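Local coordinates for uncharacterized protein CPE2226 (Clostridium perfringens, PDB 3O6U), which is of unknown function but may bind the flavin cofactor FMN, at residues S82-V87 with Q97-A102; T33-N38 with A76-Q81. All coordinates share one frame; numbering follows the deposited sequence.

Contact 1: residues S82-V87 with Q97-A102; sequences SSDIDV and QFKKLA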
loop_
_atom_site.group_PDB
_atom_site.type_symbol
_atom_site.label_atom_id
_atom_site.label_comp_id
_atom_site.label_asym_id
_atom_site.label_seq_id
_atom_site.Cartn_x
_atom_site.Cartn_y
_atom_site.Cartn_z
ATOM N N SER A 82 -11.198 0.852 -6.625
ATOM C CA SER A 82 -11.016 2.268 -6.291
ATOM C C SER A 82 -10.298 2.370 -4.948
ATOM O O SER A 82 -10.247 1.405 -4.189
ATOM C CB SER A 82 -12.334 3.032 -6.202
ATOM O OG SER A 82 -13.029 2.679 -5.027
ATOM N N SER A 83 -9.739 3.541 -4.670
ATOM C CA SER A 83 -9.013 3.789 -3.429
ATOM C C SER A 83 -9.951 3.819 -2.234
ATOM O O SER A 83 -9.518 3.656 -1.095
ATOM C CB SER A 83 -8.296 5.140 -3.505
ATOM O OG SER A 83 -9.227 6.219 -3.553
ATOM N N ASP A 84 -11.238 4.021 -2.498
ATOM C CA ASP A 84 -12.216 4.131 -1.429
ATOM C C ASP A 84 -12.515 2.803 -0.773
ATOM O O ASP A 84 -13.547 2.192 -1.046
ATOM C CB ASP A 84 -13.516 4.772 -1.948
ATOM C CG ASP A 84 -14.646 4.744 -0.912
ATOM O OD1 ASP A 84 -14.480 5.334 0.187
ATOM O OD2 ASP A 84 -15.700 4.128 -1.204
ATOM N N ILE A 85 -11.605 2.344 0.080
ATOM C CA ILE A 85 -11.827 1.090 0.788
ATOM C C ILE A 85 -12.129 1.381 2.257
ATOM O O ILE A 85 -11.904 2.491 2.732
ATOM C CB ILE A 85 -10.599 0.133 0.710
ATOM C CG1 ILE A 85 -9.324 0.853 1.148
ATOM C CG2 ILE A 85 -10.445 -0.402 -0.694
ATOM C CD1 ILE A 85 -8.372 -0.032 1.948
ATOM N N ASP A 86 -12.648 0.380 2.964
ATOM C CA ASP A 86 -12.985 0.504 4.383
ATOM C C ASP A 86 -11.710 0.303 5.196
ATOM O O ASP A 86 -10.922 -0.599 4.892
ATOM C CB ASP A 86 -14.007 -0.568 4.789
ATOM C CG ASP A 86 -15.106 -0.762 3.753
ATOM O OD1 ASP A 86 -15.709 0.247 3.308
ATOM O OD2 ASP A 86 -15.373 -1.930 3.384
ATOM N N VAL A 87 -11.495 1.108 6.230
ATOM C CA VAL A 87 -10.273 0.918 6.982
ATOM C C VAL A 87 -10.351 -0.410 7.718
ATOM O O VAL A 87 -11.431 -0.952 7.904
ATOM C CB VAL A 87 -9.948 2.145 7.923
ATOM C CG1 VAL A 87 -10.203 3.442 7.166
ATOM C CG2 VAL A 87 -10.714 2.098 9.210
ATOM N N GLN A 97 -2.827 5.330 5.295
ATOM C CA GLN A 97 -1.639 5.484 4.467
ATOM C C GLN A 97 -1.875 4.783 3.108
ATOM O O GLN A 97 -1.665 5.392 2.054
ATOM C CB GLN A 97 -0.426 4.884 5.177
ATOM C CG GLN A 97 0.828 4.792 4.312
ATOM C CD GLN A 97 2.083 4.605 5.138
ATOM O OE1 GLN A 97 2.743 5.572 5.498
ATOM N NE2 GLN A 97 2.400 3.364 5.467
ATOM N N PHE A 98 -2.328 3.522 3.137
ATOM C CA PHE A 98 -2.630 2.753 1.916
ATOM C C PHE A 98 -3.595 3.504 1.007
ATOM O O PHE A 98 -3.374 3.567 -0.210
ATOM C CB PHE A 98 -3.254 1.387 2.258
ATOM C CG PHE A 98 -3.612 0.527 1.036
ATOM C CD1 PHE A 98 -2.660 -0.281 0.416
ATOM C CD2 PHE A 98 -4.914 0.523 0.521
ATOM C CE1 PHE A 98 -2.998 -1.085 -0.682
ATOM C CE2 PHE A 98 -5.251 -0.270 -0.571
ATOM C CZ PHE A 98 -4.290 -1.074 -1.178
ATOM N N LYS A 99 -4.656 4.063 1.589
ATOM C CA LYS A 99 -5.647 4.789 0.805
ATOM C C LYS A 99 -5.042 5.965 0.052
ATOM O O LYS A 99 -5.355 6.150 -1.121
ATOM C CB LYS A 99 -6.839 5.228 1.687
ATOM C CG LYS A 99 -7.679 4.021 2.166
ATOM C CD LYS A 99 -8.820 4.383 3.122
ATOM C CE LYS A 99 -9.885 5.222 2.432
ATOM N NZ LYS A 99 -11.191 5.189 3.144
ATOM N N LYS A 100 -4.148 6.730 0.684
ATOM C CA LYS A 100 -3.525 7.869 -0.016
ATOM C C LYS A 100 -2.681 7.422 -1.228
ATOM O O LYS A 100 -2.772 8.013 -2.307
ATOM C CB LYS A 100 -2.687 8.719 0.950
ATOM C CG LYS A 100 -3.527 9.502 1.985
ATOM C CD LYS A 100 -2.648 10.362 2.899
ATOM C CE LYS A 100 -3.454 11.114 3.973
ATOM N NZ LYS A 100 -3.463 10.419 5.301
ATOM N N LEU A 101 -1.881 6.369 -1.046
ATOM C CA LEU A 101 -1.067 5.793 -2.123
ATOM C C LEU A 101 -1.985 5.259 -3.249
ATOM O O LEU A 101 -1.694 5.454 -4.435
ATOM C CB LEU A 101 -0.164 4.682 -1.562
ATOM C CG LEU A 101 0.948 5.149 -0.605
ATOM C CD1 LEU A 101 1.737 3.969 -0.062
ATOM C CD2 LEU A 101 1.857 6.094 -1.334
ATOM N N ALA A 102 -3.079 4.585 -2.901
ATOM C CA ALA A 102 -4.031 4.145 -3.930
ATOM C C ALA A 102 -4.616 5.346 -4.719
ATOM O O ALA A 102 -4.713 5.278 -5.950
ATOM C CB ALA A 102 -5.161 3.340 -3.302
#
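Lys99 runs from helix 92-111 to the loop 82-87, and its methylenes and ammonium group meet that loop one after another. Its CB lies at the margin of contact with Ser83 O. Lys99 CG, anti to the backbone carbonyl carbon (chi1 -68°), reaches Ile85 CG1 at 3.7 Å. The Lys99 and Ile85 side chains pass each other running in opposite senses. CD comes next to Ile85 O, and Val87 CG1 lies farther off, 4.4 Å from Lys99 CD. The chain bends at chi3, and Lys99 CE closes to 3.4 Å from Ile85 O. At the tip, Lys99 NZ donates a hydrogen bond of 2.8 Å to Ile85 O; the C=O...N angle of 165° puts the donor nearly on the carbonyl axis. The opposite charge of Asp84 is near but too far for a salt bridge, with Asp84 OD1 4.4 Å from Lys99 NZ, and Asp84 is poorly ordered.

Deeper in, Ile85 crosses Phe98 at about a right angle and sets Ile85 CD1 obliquely against the ring, 3.8 Å from Phe98 CD2. Leu73 of helix 66-80 touches both residues, which places this pair in the buried layer between the helices. One helical turn after Lys99, Ala102 CB meets Ser83 CB at 3.6 Å. Asp84 centres an inverse gamma turn, which is closed by a weak Ile85 N to Ser83 O bond of 2.7 Å and lies between the Ser83 and Ile85 contacts. The arrangement is a helix-to-helix connection folded back on the second helix, fastened by a lysine-to-carbonyl bond and a small apolar core.

Contact 2: residues T33-N38 with A76-Q81; sequences TEAKYN and ALIEKQ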
loop_
_atom_site.group_PDB
_atom_site.type_symbol
_atom_site.label_atom_id
_atom_site.label_comp_id
_atom_site.label_asym_id
_atom_site.label_seq_id
_atom_site.Cartn_x
_atom_site.Cartn_y
_atom_site.Cartn_z
ATOM N N THR A 33 -5.550 -5.434 -11.585
ATOM C CA THR A 33 -5.448 -6.873 -11.719
ATOM C C THR A 33 -4.488 -7.495 -10.719
ATOM O O THR A 33 -4.643 -8.642 -10.325
ATOM C CB THR A 33 -5.029 -7.102 -13.204
ATOM O OG1 THR A 33 -5.921 -8.021 -13.850
ATOM C CG2 THR A 33 -3.598 -7.546 -13.288
ATOM N N GLU A 34 -3.481 -6.722 -10.336
ATOM C CA GLU A 34 -2.517 -7.126 -9.318
ATOM C C GLU A 34 -2.304 -5.899 -8.423
ATOM O O GLU A 34 -2.308 -4.762 -8.896
ATOM C CB GLU A 34 -1.162 -7.508 -9.916
ATOM C CG GLU A 34 -1.191 -8.447 -11.105
ATOM C CD GLU A 34 -1.243 -9.914 -10.721
ATOM O OE1 GLU A 34 -0.699 -10.279 -9.649
ATOM O OE2 GLU A 34 -1.813 -10.708 -11.511
ATOM N N ALA A 35 -2.129 -6.130 -7.131
ATOM C CA ALA A 35 -1.879 -5.047 -6.194
ATOM C C ALA A 35 -0.868 -5.530 -5.142
ATOM O O ALA A 35 -1.110 -6.529 -4.462
ATOM C CB ALA A 35 -3.171 -4.612 -5.534
ATOM N N LYS A 36 0.271 -4.833 -5.034
ATOM C CA LYS A 36 1.320 -5.186 -4.061
ATOM C C LYS A 36 1.649 -4.034 -3.119
ATOM O O LYS A 36 2.152 -2.990 -3.534
ATOM C CB LYS A 36 2.602 -5.671 -4.774
ATOM C CG LYS A 36 3.686 -6.220 -3.815
ATOM C CD LYS A 36 4.493 -7.379 -4.438
ATOM C CE LYS A 36 6.023 -7.201 -4.333
ATOM N NZ LYS A 36 6.578 -7.169 -2.939
ATOM N N TYR A 37 1.352 -4.218 -1.841
ATOM C CA TYR A 37 1.612 -3.159 -0.875
ATOM C C TYR A 37 2.523 -3.605 0.262
ATOM O O TYR A 37 2.248 -4.589 0.936
ATOM C CB TYR A 37 0.282 -2.627 -0.304
ATOM C CG TYR A 37 0.430 -1.661 0.851
ATOM C CD1 TYR A 37 0.733 -0.320 0.630
ATOM C CD2 TYR A 37 0.267 -2.090 2.167
ATOM C CE1 TYR A 37 0.871 0.575 1.695
ATOM C CE2 TYR A 37 0.407 -1.207 3.236
ATOM C CZ TYR A 37 0.704 0.124 2.993
ATOM O OH TYR A 37 0.834 1.006 4.041
ATOM N N ASN A 38 3.597 -2.857 0.475
ATOM C CA ASN A 38 4.534 -3.160 1.534
ATOM C C ASN A 38 5.054 -1.978 2.324
ATOM O O ASN A 38 5.471 -0.970 1.745
ATOM C CB ASN A 38 5.786 -3.853 0.977
ATOM C CG ASN A 38 5.526 -5.250 0.500
ATOM O OD1 ASN A 38 5.354 -6.170 1.298
ATOM N ND2 ASN A 38 5.486 -5.422 -0.809
ATOM N N ALA A 76 -8.793 -5.873 -1.145
ATOM C CA ALA A 76 -9.895 -4.916 -1.079
ATOM C C ALA A 76 -9.780 -3.907 -2.206
ATOM O O ALA A 76 -10.786 -3.431 -2.720
ATOM C CB ALA A 76 -9.910 -4.193 0.262
ATOM N N LEU A 77 -8.553 -3.574 -2.581
ATOM C CA LEU A 77 -8.317 -2.634 -3.674
ATOM C C LEU A 77 -8.776 -3.278 -4.974
ATOM O O LEU A 77 -9.474 -2.660 -5.774
ATOM C CB LEU A 77 -6.826 -2.296 -3.764
ATOM C CG LEU A 77 -6.419 -1.316 -4.875
ATOM C CD1 LEU A 77 -7.196 -0.003 -4.749
ATOM C CD2 LEU A 77 -4.931 -1.066 -4.809
ATOM N N ILE A 78 -8.384 -4.528 -5.180
ATOM C CA ILE A 78 -8.768 -5.241 -6.387
ATOM C C ILE A 78 -10.280 -5.466 -6.451
ATOM O O ILE A 78 -10.874 -5.359 -7.520
ATOM C CB ILE A 78 -7.989 -6.565 -6.485
ATOM C CG1 ILE A 78 -6.497 -6.222 -6.609
ATOM C CG2 ILE A 78 -8.486 -7.408 -7.674
ATOM C CD1 ILE A 78 -5.567 -7.401 -6.541
ATOM N N GLU A 79 -10.901 -5.727 -5.302
ATOM C CA GLU A 79 -12.346 -5.931 -5.213
ATOM C C GLU A 79 -13.114 -4.621 -5.450
ATOM O O GLU A 79 -14.160 -4.617 -6.084
ATOM C CB GLU A 79 -12.720 -6.488 -3.829
ATOM C CG GLU A 79 -14.226 -6.716 -3.614
ATOM C CD GLU A 79 -14.779 -7.888 -4.417
ATOM O OE1 GLU A 79 -14.665 -9.049 -3.961
ATOM O OE2 GLU A 79 -15.326 -7.645 -5.516
ATOM N N LYS A 80 -12.595 -3.506 -4.954
ATOM C CA LYS A 80 -13.283 -2.225 -5.105
ATOM C C LYS A 80 -12.947 -1.472 -6.372
ATOM O O LYS A 80 -13.714 -0.623 -6.821
ATOM C CB LYS A 80 -12.956 -1.305 -3.923
ATOM C CG LYS A 80 -13.601 -1.699 -2.611
ATOM C CD LYS A 80 -14.694 -0.719 -2.227
ATOM C CE LYS A 80 -15.516 -1.250 -1.065
ATOM N NZ LYS A 80 -16.538 -0.272 -0.610
ATOM N N GLN A 81 -11.793 -1.785 -6.946
ATOM C CA GLN A 81 -11.307 -1.084 -8.129
ATOM C C GLN A 81 -11.221 0.434 -7.891
ATOM O O GLN A 81 -11.199 1.214 -8.840
ATOM C CB GLN A 81 -12.156 -1.392 -9.370
ATOM C CG GLN A 81 -12.068 -2.858 -9.834
ATOM C CD GLN A 81 -10.688 -3.263 -10.329
ATOM O OE1 GLN A 81 -10.105 -2.609 -11.195
ATOM N NE2 GLN A 81 -10.169 -4.360 -9.790
#
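Ala35 and Ile78 form the close-packed part of this contact, where strand 32-41 passes the C-terminal end of helix 66-80. The two short segments run roughly antiparallel, at 148°, with their axes 8.3 Å apart at closest approach. Ala35 CB points toward the helix and touches both CG1 and CD1 of Ile78, each at 3.8 Å. Ile78 CG1 is anti to the carbonyl carbon (chi1 -63°), and from it Ile78 CD1 extends to the strand backbone, lying 3.7 Å from Ala35 N. Leu77 adds a second apolar contact from its CD2, 4.0 Å from the same Ala35 CB. One methyl group thus receives two successive helix residues, and no hydrogen bond crosses between the segments.

Toward Thr33 and Glu34 the packing becomes looser. Both residues direct their CB atoms away from the helix, and what remains is Ile78 CD1 at 4.1 Å from Thr33 O and from Glu34 C. Glu34 is exposed. The strand is irregular here, since a classic beta bulge sets Thr33 and Glu34 together opposite Lys26 of strand 19-27. The helix finishes on this side too: Gln81 leaves helical geometry with positive phi, and its NE2 turns back to donate a 2.6 Å hydrogen bond to a lone pair of Ile78 O. Gln81 OE1 accepts a bond from Ile32 N, a polar tie between the helix end and the strand.

Leu77 also packs on Ile25 of strand 19-27 and on Phe98 of helix 92-111, so the helix end sits over the sheet's outer strand with its buried flank against the next strand and the neighbouring helix.

From the N terminus, strand 32-41 supplies the first half of contact 2, which closes when the chain returns through helices 52-62 and 66-80, 38 residues on. Contact 1 then opens just past that helix and closes a much shorter loop, 10 residues, on helix 92-111. The two are therefore in series, neither nested nor crossed, with centres about 10 Å apart. They also meet in space: Phe98 of contact 1 stacks edge-to-face with Tyr37 of contact 2, whose hydroxyl probably hydrogen-bonds Gln97, and Leu77 touches Ser82. Together they bring the sheet edge, helix 66-80 and helix 92-111 into one packed unit.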